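Cytosine-specific methyltransferase (Escherichia coli O157:H7 EDL933, PDB 3G7U) probably methylates cytosine at its C5 position in DNA, using S-adenosyl-L-methionine as methyl donor. Local coordinates at residues 10-15 / 332-337; 33-38 / 340-345; 121-126 / 130-135. All coordinates share one frame; numbering follows the deposited sequence. Where two conformers were deposited one is given.

Contacts 1 and 2 lie side by side, their centres 9 Å apart, and both bring the 332-348 region near the C-terminus back against N-terminal parts of the methyltransferase fold. Contact 1 is buried and mostly apolar, V12 against F334 and F336, with a buried valine carbonyl at a ring edge. Contact 2 sits nearer the surface and joins helices 34-43 and 340-348 through stacked histidines; H337 of contact 1 packs against both of these rings. Contact 3 stands apart, its centre about 28 Å from either of the others. It is local in sequence, partly buried and polar: an arginine of helix 129-140 grips the backbone of the preceding loop, beside the predicted active-site cysteine.

Contact 1 of 3, residues 10-15 / 332-337; sequences SGVGGL and DWFRFH
The F334 ring meets the glycine-rich loop edge first: V12 O lies in the ring plane at its rim, 3.4 Å from F334 CZ. F334 in turn leans on F336, its CD2 standing 3.4 Å above one face of the F336 ring and displaced toward that ring's rim. V12 CG2 rests against the notch formed by the two rings, 4.2 Å from F334 CE2 and equally far from F336 CE1, reaching the second ring at a slant. F334 is extended toward the loop because its CG is anti to the backbone N (chi1 -161°), which carries the ring out to V12 and G13. The loop itself is a type II' turn from S10 to G13, with G11 at positive phi and S10 OG bonded to G11 O at 3.0 Å. G13 also has positive phi (115°), a backbone shape that suits glycine, and it occupies the N-cap position of helix 14-22. This Ser-Gly-Val-Gly-Gly sequence after strand 4-8 matches the first conserved motif of C5-cytosine methyltransferases, the cofactor loop in relatives. Q346 and I347 of helix 340-348 pack on F336, while T39 of helix 34-43 touches V12, so the contact sits where several elements converge. No hydrogen bond crosses it. V12 O is buried without any hydrogen-bonding partner in the model, and the slightly positive hydrogens of the F334 edge probably offer it modest electrostatic compensation, with van der Waals packing supplying the rest.

Contact 2 of 3, residues 33-38 / 340-345; sequences DQHAIN and KWHSFR
H35 and H342 stack face to face, one imidazole from each helix, with centroids 4.1 Å apart and planes inclined by 28°. The overlap is offset: H35 CD2 comes to 3.6 Å from H342 CE1, and the two NE2 atoms approach to 3.7 Å. Both histidines use the same kind of rotamer, with CG beside the backbone N and trans to the carbonyl carbon, and their chi2 values are also alike. The shared rotamer points each ring into the gap between the helices, where they meet at a tilt. H342 is covered a second time from its other face, where W341 CD1 stands 3.4 Å above the centre of the imidazole. W341 departs from the two histidines in placing its CG trans to the backbone N (chi1 167°), which brings the CD1 edge of the indole over the ring of H342, nearly perpendicular to it. R345 lays its CD over one face of that indole. H337 closes the group by meeting H342 edge-to-face and H35 with the planes nearly perpendicular. At the start of helix 34-43, D33 is the N-cap: its OD2 accepts from A36 N at 2.8 Å through the lone pair turned away from OD1. On the far helix, K340 NZ reaches N207 and T256, tying helix 340-348 to another part of the fold. Without a hydrogen bond between the segments, helices 34-43 and 340-348 are joined here by ring stacking. The D33 carboxylate, 6.0 Å from H342 ND1 at its OD2, might modestly favour protonation of that histidine, whereas the closeness of two imidazoles would tend to disfavour charging both.

Contact 3 of 3, residues 121-126 / 130-135; sequences PGIMQE and GIRNKA
Between strand 114-119 and helix 129-140 the backbone makes a type I turn from G122 to Q125, and the carbonyls of I123 and Q125 face R132 on the helix. R132 NH1 forks between these two: a straighter bond to Q125 O at 3.0 Å (155° at the hydrogen) and a weak, bent one to I123 O at 2.8 Å. The Q125 oxygen lies in the guanidinium plane, yet NH1 stands above the carbonyl plane of Q125, away from its lone pairs. M124 covers one guanidinium face, its SD 4.0 Å from R132 NE and its CA over the same side; the two side chains cross at about a right angle. The alkyl part of the arginine is used as well, since R132 CD packs 3.9 Å from I123 CD1. A bend at chi3 (-41°) turns the guanidinium from this apolar stem toward the turn. R132 NH2 donates to a water at 3.1 Å, and this water donates to E126 OE2 at 2.8 Å, with M124 O as its further neighbour, so R132 and E126 are linked through solvent. Within the loop, Q125 NE2 donates to G122 O on a lone pair at 3.0 Å and more weakly to G83 O. I123 touches C81, the predicted catalytic cysteine, and also Y100 of helix 94-110. The loop directly follows the Glu-Asn-Val of family motif VI, and its contacts with G83, F84 and C81 set it against the Pro-Cys-Gln loop. One arginine thus meets two turn carbonyls, that of I123 weakly, and shares a water with E126, whose carboxylate may add a mild electrostatic attraction, in a loop beside the predicted catalytic cysteine.

Contact 1 of 3, residues 10-15 / 332-337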
ATOM      1  N   SER A  10      -8.192   0.210   5.554  1.00 19.35           N
ATOM      2  CA  SER A  10      -7.610   0.746   4.349  1.00 17.71           C
ATOM      3  C   SER A  10      -6.231   1.377   4.541  1.00 20.01           C
ATOM      4  O   SER A  10      -5.452   1.513   3.556  1.00 20.06           O
ATOM      5  CB  SER A  10      -8.537   1.845   3.792  1.00 21.45           C
ATOM      6  OG  SER A  10      -8.603   2.978   4.687  1.00 20.36           O
ATOM      7  N   GLY A  11      -5.925   1.796   5.777  1.00 18.74           N
ATOM      8  CA  GLY A  11      -4.762   2.675   6.019  1.00 18.88           C
ATOM      9  C   GLY A  11      -4.843   3.873   5.097  1.00 18.20           C
ATOM     10  O   GLY A  11      -5.956   4.370   4.794  1.00 19.82           O
ATOM     11  N   VAL A  12      -3.691   4.319   4.572  1.00 18.75           N
ATOM     12  CA  VAL A  12      -3.701   5.543   3.733  1.00 18.62           C
ATOM     13  C   VAL A  12      -4.108   5.318   2.299  1.00 20.67           C
ATOM     14  O   VAL A  12      -4.409   6.278   1.593  1.00 18.79           O
ATOM     15  CB  VAL A  12      -2.296   6.238   3.672  1.00 22.48           C
ATOM     16  CG1 VAL A  12      -1.913   6.685   5.045  1.00 22.71           C
ATOM     17  CG2 VAL A  12      -1.231   5.297   3.078  1.00 20.68           C
ATOM     18  N   GLY A  13      -4.159   4.053   1.885  1.00 21.47           N
ATOM     19  CA  GLY A  13      -4.734   3.710   0.592  1.00 19.83           C
ATOM     20  C   GLY A  13      -3.790   3.128  -0.449  1.00 19.00           C
ATOM     21  O   GLY A  13      -3.988   3.345  -1.645  1.00 21.61           O
ATOM     22  N   GLY A  14      -2.761   2.410  -0.015  1.00 18.81           N
ATOM     23  CA  GLY A  14      -1.939   1.636  -0.969  1.00 18.85           C
ATOM     24  C   GLY A  14      -2.799   0.664  -1.812  1.00 18.08           C
ATOM     25  O   GLY A  14      -2.705   0.655  -3.035  1.00 20.90           O
ATOM     26  N   LEU A  15      -3.623  -0.150  -1.151  1.00 19.96           N
ATOM     27  CA  LEU A  15      -4.448  -1.132  -1.863  1.00 16.63           C
ATOM     28  C   LEU A  15      -5.553  -0.402  -2.617  1.00 21.15           C
ATOM     29  O   LEU A  15      -5.908  -0.800  -3.713  1.00 24.69           O
ATOM     30  CB  LEU A  15      -5.048  -2.116  -0.848  1.00 17.89           C
ATOM     31  CG  LEU A  15      -5.746  -3.329  -1.415  1.00 15.67           C
ATOM     32  CD1 LEU A  15      -4.657  -4.288  -2.027  1.00 21.08           C
ATOM     33  CD2 LEU A  15      -6.467  -4.039  -0.265  1.00 18.66           C
ATOM     34  N   ASP A 332       4.680  10.099  -6.891  1.00 23.72           N
ATOM     35  CA  ASP A 332       5.069  11.381  -6.296  1.00 23.88           C
ATOM     36  C   ASP A 332       3.939  12.314  -5.953  1.00 23.73           C
ATOM     37  O   ASP A 332       4.122  13.175  -5.104  1.00 24.37           O
ATOM     38  CB  ASP A 332       6.035  12.145  -7.215  1.00 23.83           C
ATOM     39  CG  ASP A 332       7.445  11.678  -7.089  1.00 26.93           C
ATOM     40  OD1 ASP A 332       7.752  10.851  -6.207  1.00 22.61           O
ATOM     41  OD2 ASP A 332       8.297  12.178  -7.869  1.00 27.21           O
ATOM     42  N   TRP A 333       2.779  12.147  -6.599  1.00 21.89           N
ATOM     43  CA  TRP A 333       1.607  12.997  -6.327  1.00 22.29           C
ATOM     44  C   TRP A 333       0.763  12.550  -5.117  1.00 24.43           C
ATOM     45  O   TRP A 333      -0.138  13.256  -4.704  1.00 23.59           O
ATOM     46  CB  TRP A 333       0.727  13.147  -7.596  1.00 20.24           C
ATOM     47  CG  TRP A 333       0.321  11.847  -8.262  1.00 25.95           C
ATOM     48  CD1 TRP A 333       0.918  11.264  -9.331  1.00 22.54           C
ATOM     49  CD2 TRP A 333      -0.795  10.976  -7.902  1.00 24.55           C
ATOM     50  NE1 TRP A 333       0.247  10.109  -9.692  1.00 24.27           N
ATOM     51  CE2 TRP A 333      -0.806   9.910  -8.836  1.00 24.76           C
ATOM     52  CE3 TRP A 333      -1.788  11.020  -6.906  1.00 26.55           C
ATOM     53  CZ2 TRP A 333      -1.749   8.866  -8.788  1.00 25.62           C
ATOM     54  CZ3 TRP A 333      -2.729   9.997  -6.852  1.00 26.64           C
ATOM     55  CH2 TRP A 333      -2.705   8.927  -7.785  1.00 26.76           C
ATOM     56  N   PHE A 334       1.106  11.396  -4.541  1.00 20.31           N
ATOM     57  CA  PHE A 334       0.410  10.895  -3.354  1.00 19.64           C
ATOM     58  C   PHE A 334       0.916  11.699  -2.154  1.00 22.13           C
ATOM     59  O   PHE A 334       2.115  11.874  -1.968  1.00 23.35           O
ATOM     60  CB  PHE A 334       0.665   9.390  -3.194  1.00 18.22           C
ATOM     61  CG  PHE A 334      -0.328   8.705  -2.306  1.00 21.13           C
ATOM     62  CD1 PHE A 334      -1.464   8.087  -2.866  1.00 20.23           C
ATOM     63  CD2 PHE A 334      -0.163   8.714  -0.931  1.00 18.65           C
ATOM     64  CE1 PHE A 334      -2.425   7.473  -2.047  1.00 21.29           C
ATOM     65  CE2 PHE A 334      -1.122   8.076  -0.091  1.00 22.12           C
ATOM     66  CZ  PHE A 334      -2.239   7.468  -0.674  1.00 19.18           C
ATOM     67  N   ARG A 335      -0.001  12.190  -1.324  1.00 21.01           N
ATOM     68  CA  ARG A 335       0.372  13.102  -0.257  1.00 21.05           C
ATOM     69  C   ARG A 335       0.248  12.412   1.084  1.00 23.08           C
ATOM     70  O   ARG A 335      -0.795  11.836   1.382  1.00 24.54           O
ATOM     71  CB  ARG A 335      -0.552  14.308  -0.276  1.00 21.25           C
ATOM     72  CG  ARG A 335      -0.084  15.441   0.642  1.00 22.08           C
ATOM     73  CD  ARG A 335      -0.982  16.670   0.436  1.00 23.60           C
ATOM     74  NE  ARG A 335      -0.567  17.762   1.309  1.00 27.50           N
ATOM     75  CZ  ARG A 335      -0.834  19.048   1.086  1.00 29.87           C
ATOM     76  NH1 ARG A 335      -1.492  19.403  -0.018  1.00 25.75           N
ATOM     77  NH2 ARG A 335      -0.403  19.986   1.946  1.00 26.94           N
ATOM     78  N   PHE A 336       1.300  12.460   1.892  1.00 17.90           N
ATOM     79  CA  PHE A 336       1.270  11.784   3.208  1.00 21.49           C
ATOM     80  C   PHE A 336       1.156  12.805   4.317  1.00 22.46           C
ATOM     81  O   PHE A 336       1.205  14.010   4.066  1.00 22.63           O
ATOM     82  CB  PHE A 336       2.549  10.955   3.419  1.00 22.16           C
ATOM     83  CG  PHE A 336       2.659   9.826   2.462  1.00 22.92           C
ATOM     84  CD1 PHE A 336       2.043   8.624   2.743  1.00 23.40           C
ATOM     85  CD2 PHE A 336       3.291   9.995   1.222  1.00 21.96           C
ATOM     86  CE1 PHE A 336       2.070   7.576   1.817  1.00 24.55           C
ATOM     87  CE2 PHE A 336       3.330   8.945   0.277  1.00 22.27           C
ATOM     88  CZ  PHE A 336       2.734   7.732   0.587  1.00 24.50           C
ATOM     89  N   HIS A 337       1.003  12.335   5.558  1.00 21.19           N
ATOM     90  CA  HIS A 337       1.038  13.239   6.699  1.00 23.94           C
ATOM     91  C   HIS A 337       2.329  14.050   6.703  1.00 27.06           C
ATOM     92  O   HIS A 337       3.393  13.555   6.297  1.00 32.06           O
ATOM     93  CB  HIS A 337       0.927  12.434   8.000  1.00 24.30           C
ATOM     94  CG  HIS A 337       0.560  13.271   9.192  1.00 30.44           C
ATOM     95  ND1 HIS A 337       1.505  13.892   9.988  1.00 33.67           N
ATOM     96  CD2 HIS A 337      -0.649  13.593   9.717  1.00 32.58           C
ATOM     97  CE1 HIS A 337       0.894  14.561  10.952  1.00 35.53           C
ATOM     98  NE2 HIS A 337      -0.412  14.409  10.804  1.00 34.29           N
TER

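Contact 2 of 3, residues 33-38 / 340-345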
ATOM      1  N   ASP A  33      -7.650   4.405  12.339  1.00 21.88           N
ATOM      2  CA  ASP A  33      -6.655   5.373  12.750  1.00 20.98           C
ATOM      3  C   ASP A  33      -6.961   6.709  12.118  1.00 22.55           C
ATOM      4  O   ASP A  33      -7.037   6.813  10.912  1.00 23.37           O
ATOM      5  CB  ASP A  33      -5.254   4.892  12.338  1.00 21.26           C
ATOM      6  CG  ASP A  33      -4.168   5.844  12.767  1.00 29.79           C
ATOM      7  OD1 ASP A  33      -3.656   5.660  13.883  1.00 28.74           O
ATOM      8  OD2 ASP A  33      -3.809   6.750  11.992  1.00 26.76           O
ATOM      9  N   GLN A  34      -7.063   7.756  12.935  1.00 23.65           N
ATOM     10  CA  GLN A  34      -7.434   9.063  12.461  1.00 22.10           C
ATOM     11  C   GLN A  34      -6.439   9.633  11.462  1.00 21.14           C
ATOM     12  O   GLN A  34      -6.833  10.164  10.452  1.00 24.33           O
ATOM     13  CB  GLN A  34      -7.579  10.024  13.645  1.00 28.63           C
ATOM     14  CG  GLN A  34      -7.956  11.436  13.235  1.00 41.64           C
ATOM     15  CD  GLN A  34      -7.742  12.413  14.372  1.00 53.61           C
ATOM     16  OE1 GLN A  34      -8.469  12.385  15.365  1.00 52.65           O
ATOM     17  NE2 GLN A  34      -6.718  13.262  14.247  1.00 57.10           N
ATOM     18  N   HIS A  35      -5.142   9.483  11.713  1.00 21.06           N
ATOM     19  CA  HIS A  35      -4.175  10.004  10.761  1.00 20.00           C
ATOM     20  C   HIS A  35      -4.197   9.276   9.403  1.00 15.63           C
ATOM     21  O   HIS A  35      -4.096   9.913   8.350  1.00 23.68           O
ATOM     22  CB  HIS A  35      -2.764   9.921  11.344  1.00 24.14           C
ATOM     23  CG  HIS A  35      -2.587  10.765  12.559  1.00 33.07           C
ATOM     24  ND1 HIS A  35      -2.596  12.142  12.510  1.00 40.12           N
ATOM     25  CD2 HIS A  35      -2.457  10.434  13.863  1.00 36.14           C
ATOM     26  CE1 HIS A  35      -2.444  12.624  13.729  1.00 40.71           C
ATOM     27  NE2 HIS A  35      -2.352  11.608  14.568  1.00 38.92           N
ATOM     28  N   ALA A  36      -4.286   7.949   9.461  1.00 19.64           N
ATOM     29  CA  ALA A  36      -4.351   7.125   8.268  1.00 18.09           C
ATOM     30  C   ALA A  36      -5.586   7.463   7.470  1.00 19.84           C
ATOM     31  O   ALA A  36      -5.498   7.720   6.272  1.00 17.84           O
ATOM     32  CB  ALA A  36      -4.332   5.663   8.629  1.00 17.86           C
ATOM     33  N   ILE A  37      -6.751   7.524   8.128  1.00 19.27           N
ATOM     34  CA  ILE A  37      -7.948   7.808   7.340  1.00 20.06           C
ATOM     35  C   ILE A  37      -8.032   9.249   6.841  1.00 20.28           C
ATOM     36  O   ILE A  37      -8.571   9.500   5.751  1.00 21.76           O
ATOM     37  CB  ILE A  37      -9.277   7.423   8.061  1.00 22.96           C
ATOM     38  CG1 ILE A  37     -10.378   7.178   7.016  1.00 23.94           C
ATOM     39  CG2 ILE A  37      -9.679   8.477   9.123  1.00 25.47           C
ATOM     40  CD1 ILE A  37     -11.663   6.708   7.619  1.00 22.77           C
ATOM     41  N   ASN A  38      -7.491  10.211   7.589  1.00 17.60           N
ATOM     42  CA  ASN A  38      -7.420  11.560   7.075  1.00 21.13           C
ATOM     43  C   ASN A  38      -6.547  11.587   5.842  1.00 22.78           C
ATOM     44  O   ASN A  38      -6.857  12.261   4.864  1.00 21.52           O
ATOM     45  CB  ASN A  38      -6.871  12.514   8.148  1.00 23.93           C
ATOM     46  CG  ASN A  38      -7.911  12.842   9.197  1.00 30.65           C
ATOM     47  OD1 ASN A  38      -9.099  12.551   9.018  1.00 34.88           O
ATOM     48  ND2 ASN A  38      -7.473  13.444  10.301  1.00 32.91           N
ATOM     49  N   LYS A 340       7.466  13.250   9.696  1.00 32.63           N
ATOM     50  CA  LYS A 340       8.229  12.065   9.321  0.50 33.04           C
ATOM     51  C   LYS A 340       7.741  10.840  10.070  1.00 33.01           C
ATOM     52  O   LYS A 340       7.596   9.779   9.496  1.00 31.42           O
ATOM     53  CB  LYS A 340       9.718  12.273   9.607  0.50 33.00           C
ATOM     54  CG  LYS A 340      10.404  13.192   8.612  0.50 36.49           C
ATOM     55  CD  LYS A 340      11.869  13.383   8.968  0.50 36.80           C
ATOM     56  CE  LYS A 340      12.046  14.448  10.045  0.50 36.85           C
ATOM     57  NZ  LYS A 340      11.604  15.798   9.602  0.50 37.94           N
ATOM     58  N   TRP A 341       7.493  11.020  11.360  1.00 30.14           N
ATOM     59  CA  TRP A 341       7.019   9.966  12.227  1.00 33.17           C
ATOM     60  C   TRP A 341       5.780   9.266  11.633  1.00 30.11           C
ATOM     61  O   TRP A 341       5.746   8.038  11.499  1.00 29.30           O
ATOM     62  CB  TRP A 341       6.663  10.584  13.589  1.00 37.07           C
ATOM     63  CG  TRP A 341       5.897   9.655  14.413  1.00 45.36           C
ATOM     64  CD1 TRP A 341       4.535   9.613  14.568  1.00 49.78           C
ATOM     65  CD2 TRP A 341       6.419   8.560  15.148  1.00 48.61           C
ATOM     66  NE1 TRP A 341       4.183   8.559  15.371  1.00 50.55           N
ATOM     67  CE2 TRP A 341       5.323   7.902  15.751  1.00 48.69           C
ATOM     68  CE3 TRP A 341       7.716   8.073  15.373  1.00 52.71           C
ATOM     69  CZ2 TRP A 341       5.479   6.782  16.560  1.00 49.47           C
ATOM     70  CZ3 TRP A 341       7.874   6.960  16.180  1.00 50.13           C
ATOM     71  CH2 TRP A 341       6.759   6.325  16.769  1.00 50.05           C
ATOM     72  N   HIS A 342       4.773  10.057  11.281  1.00 24.84           N
ATOM     73  CA  HIS A 342       3.518   9.495  10.768  1.00 25.81           C
ATOM     74  C   HIS A 342       3.654   8.996   9.350  1.00 24.61           C
ATOM     75  O   HIS A 342       3.178   7.921   9.060  1.00 26.38           O
ATOM     76  CB  HIS A 342       2.362  10.485  10.883  1.00 25.50           C
ATOM     77  CG  HIS A 342       1.877  10.656  12.289  1.00 33.00           C
ATOM     78  ND1 HIS A 342       1.398   9.600  13.036  1.00 38.42           N
ATOM     79  CD2 HIS A 342       1.828  11.744  13.094  1.00 38.28           C
ATOM     80  CE1 HIS A 342       1.065  10.035  14.240  1.00 40.50           C
ATOM     81  NE2 HIS A 342       1.314  11.332  14.300  1.00 40.16           N
ATOM     82  N   SER A 343       4.322   9.757   8.485  1.00 26.22           N
ATOM     83  CA  SER A 343       4.413   9.360   7.083  0.50 22.88           C
ATOM     84  C   SER A 343       5.161   8.026   6.932  1.00 23.87           C
ATOM     85  O   SER A 343       4.740   7.179   6.159  1.00 22.34           O
ATOM     86  CB  SER A 343       5.018  10.491   6.238  0.50 21.11           C
ATOM     87  OG  SER A 343       6.311  10.864   6.724  0.50 17.26           O
ATOM     88  N   PHE A 344       6.242   7.814   7.701  1.00 21.30           N
ATOM     89  CA  PHE A 344       6.986   6.554   7.605  1.00 24.90           C
ATOM     90  C   PHE A 344       6.151   5.357   8.027  1.00 28.42           C
ATOM     91  O   PHE A 344       6.235   4.281   7.409  1.00 27.84           O
ATOM     92  CB  PHE A 344       8.264   6.603   8.444  1.00 24.54           C
ATOM     93  CG  PHE A 344       9.418   7.263   7.744  1.00 28.94           C
ATOM     94  CD1 PHE A 344       9.895   8.487   8.189  1.00 32.66           C
ATOM     95  CD2 PHE A 344      10.016   6.669   6.659  1.00 37.76           C
ATOM     96  CE1 PHE A 344      10.950   9.107   7.567  1.00 38.75           C
ATOM     97  CE2 PHE A 344      11.080   7.297   6.016  1.00 36.76           C
ATOM     98  CZ  PHE A 344      11.535   8.508   6.465  1.00 34.06           C
ATOM     99  N   ARG A 345       5.382   5.524   9.099  1.00 27.97           N
ATOM    100  CA  ARG A 345       4.390   4.516   9.491  1.00 25.62           C
ATOM    101  C   ARG A 345       3.345   4.307   8.397  1.00 23.08           C
ATOM    102  O   ARG A 345       3.081   3.158   8.043  1.00 25.96           O
ATOM    103  CB  ARG A 345       3.730   4.855  10.829  1.00 28.49           C
ATOM    104  CG  ARG A 345       4.643   4.581  12.009  1.00 35.54           C
ATOM    105  CD  ARG A 345       4.248   5.412  13.244  1.00 46.00           C
ATOM    106  NE  ARG A 345       2.924   5.064  13.754  1.00 54.77           N
ATOM    107  CZ  ARG A 345       2.687   4.098  14.644  1.00 61.93           C
ATOM    108  NH1 ARG A 345       3.694   3.372  15.136  1.00 59.45           N
ATOM    109  NH2 ARG A 345       1.438   3.858  15.046  1.00 61.01           N
TER

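Contact 3 of 3, residues 121-126 / 130-135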
ATOM      1  N   PRO A 121       3.515 -12.017   6.222  1.00 33.19           N
ATOM      2  CA  PRO A 121       3.915 -13.279   6.864  1.00 29.37           C
ATOM      3  C   PRO A 121       3.645 -13.310   8.366  1.00 32.81           C
ATOM      4  O   PRO A 121       3.794 -12.292   9.039  1.00 32.64           O
ATOM      5  CB  PRO A 121       5.421 -13.338   6.569  1.00 33.85           C
ATOM      6  CG  PRO A 121       5.511 -12.729   5.189  1.00 30.06           C
ATOM      7  CD  PRO A 121       4.560 -11.533   5.292  1.00 31.21           C
ATOM      8  N   GLY A 122       3.230 -14.473   8.869  1.00 30.53           N
ATOM      9  CA  GLY A 122       2.751 -14.619  10.227  1.00 32.25           C
ATOM     10  C   GLY A 122       1.396 -15.291  10.187  1.00 34.39           C
ATOM     11  O   GLY A 122       1.043 -16.066  11.078  1.00 35.28           O
ATOM     12  N   ILE A 123       0.644 -14.987   9.129  1.00 30.99           N
ATOM     13  CA  ILE A 123      -0.737 -15.483   8.942  1.00 32.27           C
ATOM     14  C   ILE A 123      -0.809 -17.022   8.822  1.00 32.58           C
ATOM     15  O   ILE A 123      -1.732 -17.655   9.350  1.00 33.66           O
ATOM     16  CB  ILE A 123      -1.419 -14.724   7.726  1.00 30.30           C
ATOM     17  CG1 ILE A 123      -2.892 -15.119   7.515  1.00 31.47           C
ATOM     18  CG2 ILE A 123      -0.641 -14.908   6.432  1.00 30.76           C
ATOM     19  CD1 ILE A 123      -3.754 -15.001   8.710  1.00 32.13           C
ATOM     20  N   MET A 124       0.202 -17.646   8.204  1.00 33.19           N
ATOM     21  CA  MET A 124       0.098 -19.078   7.912  1.00 29.94           C
ATOM     22  C   MET A 124       0.445 -20.000   9.065  1.00 31.22           C
ATOM     23  O   MET A 124       0.418 -21.220   8.885  1.00 32.96           O
ATOM     24  CB  MET A 124       0.879 -19.463   6.651  1.00 25.93           C
ATOM     25  CG  MET A 124       0.430 -18.707   5.425  1.00 34.55           C
ATOM     26  SD  MET A 124      -1.344 -18.940   5.118  1.00 28.69           S
ATOM     27  CE  MET A 124      -1.138 -19.367   3.452  1.00 39.86           C
ATOM     28  N   GLN A 125       0.726 -19.443  10.249  1.00 32.56           N
ATOM     29  CA  GLN A 125       1.078 -20.275  11.408  1.00 34.95           C
ATOM     30  C   GLN A 125       0.001 -21.251  11.892  1.00 40.46           C
ATOM     31  O   GLN A 125      -1.202 -20.977  11.816  1.00 40.14           O
ATOM     32  CB  GLN A 125       1.554 -19.426  12.568  1.00 36.08           C
ATOM     33  CG  GLN A 125       2.836 -18.678  12.317  1.00 34.04           C
ATOM     34  CD  GLN A 125       3.193 -17.804  13.508  1.00 41.73           C
ATOM     35  OE1 GLN A 125       3.689 -18.296  14.534  1.00 38.45           O
ATOM     36  NE2 GLN A 125       2.920 -16.513  13.393  1.00 37.54           N
ATOM     37  N   GLU A 126       0.468 -22.387  12.410  1.00 42.67           N
ATOM     38  CA  GLU A 126      -0.400 -23.464  12.877  1.00 45.99           C
ATOM     39  C   GLU A 126      -1.420 -23.001  13.903  1.00 45.46           C
ATOM     40  O   GLU A 126      -2.572 -23.440  13.880  1.00 46.77           O
ATOM     41  CB  GLU A 126       0.417 -24.635  13.444  1.00 48.29           C
ATOM     42  CG  GLU A 126       0.815 -25.681  12.405  1.00 56.85           C
ATOM     43  CD  GLU A 126      -0.327 -26.044  11.449  1.00 66.66           C
ATOM     44  OE1 GLU A 126      -1.420 -26.473  11.912  1.00 68.74           O
ATOM     45  OE2 GLU A 126      -0.123 -25.895  10.218  1.00 71.33           O
ATOM     46  N   GLY A 130      -7.016 -22.662  13.050  1.00 47.66           N
ATOM     47  CA  GLY A 130      -8.400 -22.628  13.557  1.00 48.95           C
ATOM     48  C   GLY A 130      -9.211 -21.431  13.064  1.00 49.12           C
ATOM     49  O   GLY A 130     -10.298 -21.601  12.511  1.00 51.56           O
ATOM     50  N   ILE A 131      -8.681 -20.222  13.237  1.00 47.04           N
ATOM     51  CA  ILE A 131      -9.375 -19.026  12.753  1.00 46.09           C
ATOM     52  C   ILE A 131      -9.369 -18.895  11.234  1.00 44.30           C
ATOM     53  O   ILE A 131     -10.343 -18.407  10.689  1.00 43.91           O
ATOM     54  CB  ILE A 131      -8.924 -17.703  13.451  1.00 49.74           C
ATOM     55  CG1 ILE A 131      -7.489 -17.327  13.091  1.00 53.26           C
ATOM     56  CG2 ILE A 131      -9.083 -17.801  14.980  1.00 53.66           C
ATOM     57  CD1 ILE A 131      -7.167 -15.864  13.333  1.00 57.38           C
ATOM     58  N   ARG A 132      -8.301 -19.331  10.549  1.00 39.09           N
ATOM     59  CA  ARG A 132      -8.297 -19.334   9.082  1.00 39.65           C
ATOM     60  C   ARG A 132      -9.308 -20.344   8.527  1.00 37.75           C
ATOM     61  O   ARG A 132      -9.916 -20.074   7.500  1.00 38.69           O
ATOM     62  CB  ARG A 132      -6.903 -19.607   8.487  1.00 40.38           C
ATOM     63  CG  ARG A 132      -5.863 -18.520   8.729  1.00 41.51           C
ATOM     64  CD  ARG A 132      -4.655 -18.655   7.784  1.00 38.93           C
ATOM     65  NE  ARG A 132      -4.274 -20.062   7.645  1.00 42.62           N
ATOM     66  CZ  ARG A 132      -3.477 -20.738   8.477  1.00 43.96           C
ATOM     67  NH1 ARG A 132      -2.914 -20.148   9.521  1.00 42.89           N
ATOM     68  NH2 ARG A 132      -3.245 -22.020   8.262  1.00 44.70           N
ATOM     69  N   ASN A 133      -9.443 -21.503   9.188  1.00 38.25           N
ATOM     70  CA  ASN A 133     -10.415 -22.502   8.759  0.50 41.56           C
ATOM     71  C   ASN A 133     -11.847 -21.980   8.998  1.00 42.08           C
ATOM     72  O   ASN A 133     -12.692 -22.098   8.105  1.00 44.61           O
ATOM     73  CB  ASN A 133     -10.174 -23.883   9.419  0.50 39.35           C
ATOM     74  CG  ASN A 133      -8.950 -24.643   8.832  0.50 40.04           C
ATOM     75  OD1 ASN A 133      -8.546 -25.681   9.365  0.50 38.27           O
ATOM     76  ND2 ASN A 133      -8.367 -24.127   7.748  0.50 32.19           N
ATOM     77  N   LYS A 134     -12.081 -21.381  10.169  1.00 41.64           N
ATOM     78  CA  LYS A 134     -13.351 -20.747  10.535  1.00 45.76           C
ATOM     79  C   LYS A 134     -13.759 -19.639   9.540  1.00 45.67           C
ATOM     80  O   LYS A 134     -14.931 -19.534   9.158  1.00 43.02           O
ATOM     81  CB  LYS A 134     -13.275 -20.207  11.971  1.00 45.47           C
ATOM     82  CG  LYS A 134     -14.616 -19.941  12.628  1.00 50.63           C
ATOM     83  CD  LYS A 134     -14.424 -19.280  13.994  1.00 53.57           C
ATOM     84  CE  LYS A 134     -15.766 -18.893  14.652  1.00 60.77           C
ATOM     85  NZ  LYS A 134     -16.355 -17.599  14.156  1.00 61.59           N
ATOM     86  N   ALA A 135     -12.780 -18.853   9.092  1.00 41.97           N
ATOM     87  CA  ALA A 135     -12.982 -17.834   8.063  1.00 42.43           C
ATOM     88  C   ALA A 135     -13.226 -18.398   6.656  1.00 44.71           C
ATOM     89  O   ALA A 135     -14.046 -17.858   5.902  1.00 42.45           O
ATOM     90  CB  ALA A 135     -11.803 -16.884   8.057  1.00 43.38           C
TER
HETATM   91  O   HOH W   1      -0.615 -23.525   8.824  1.00 47.08           O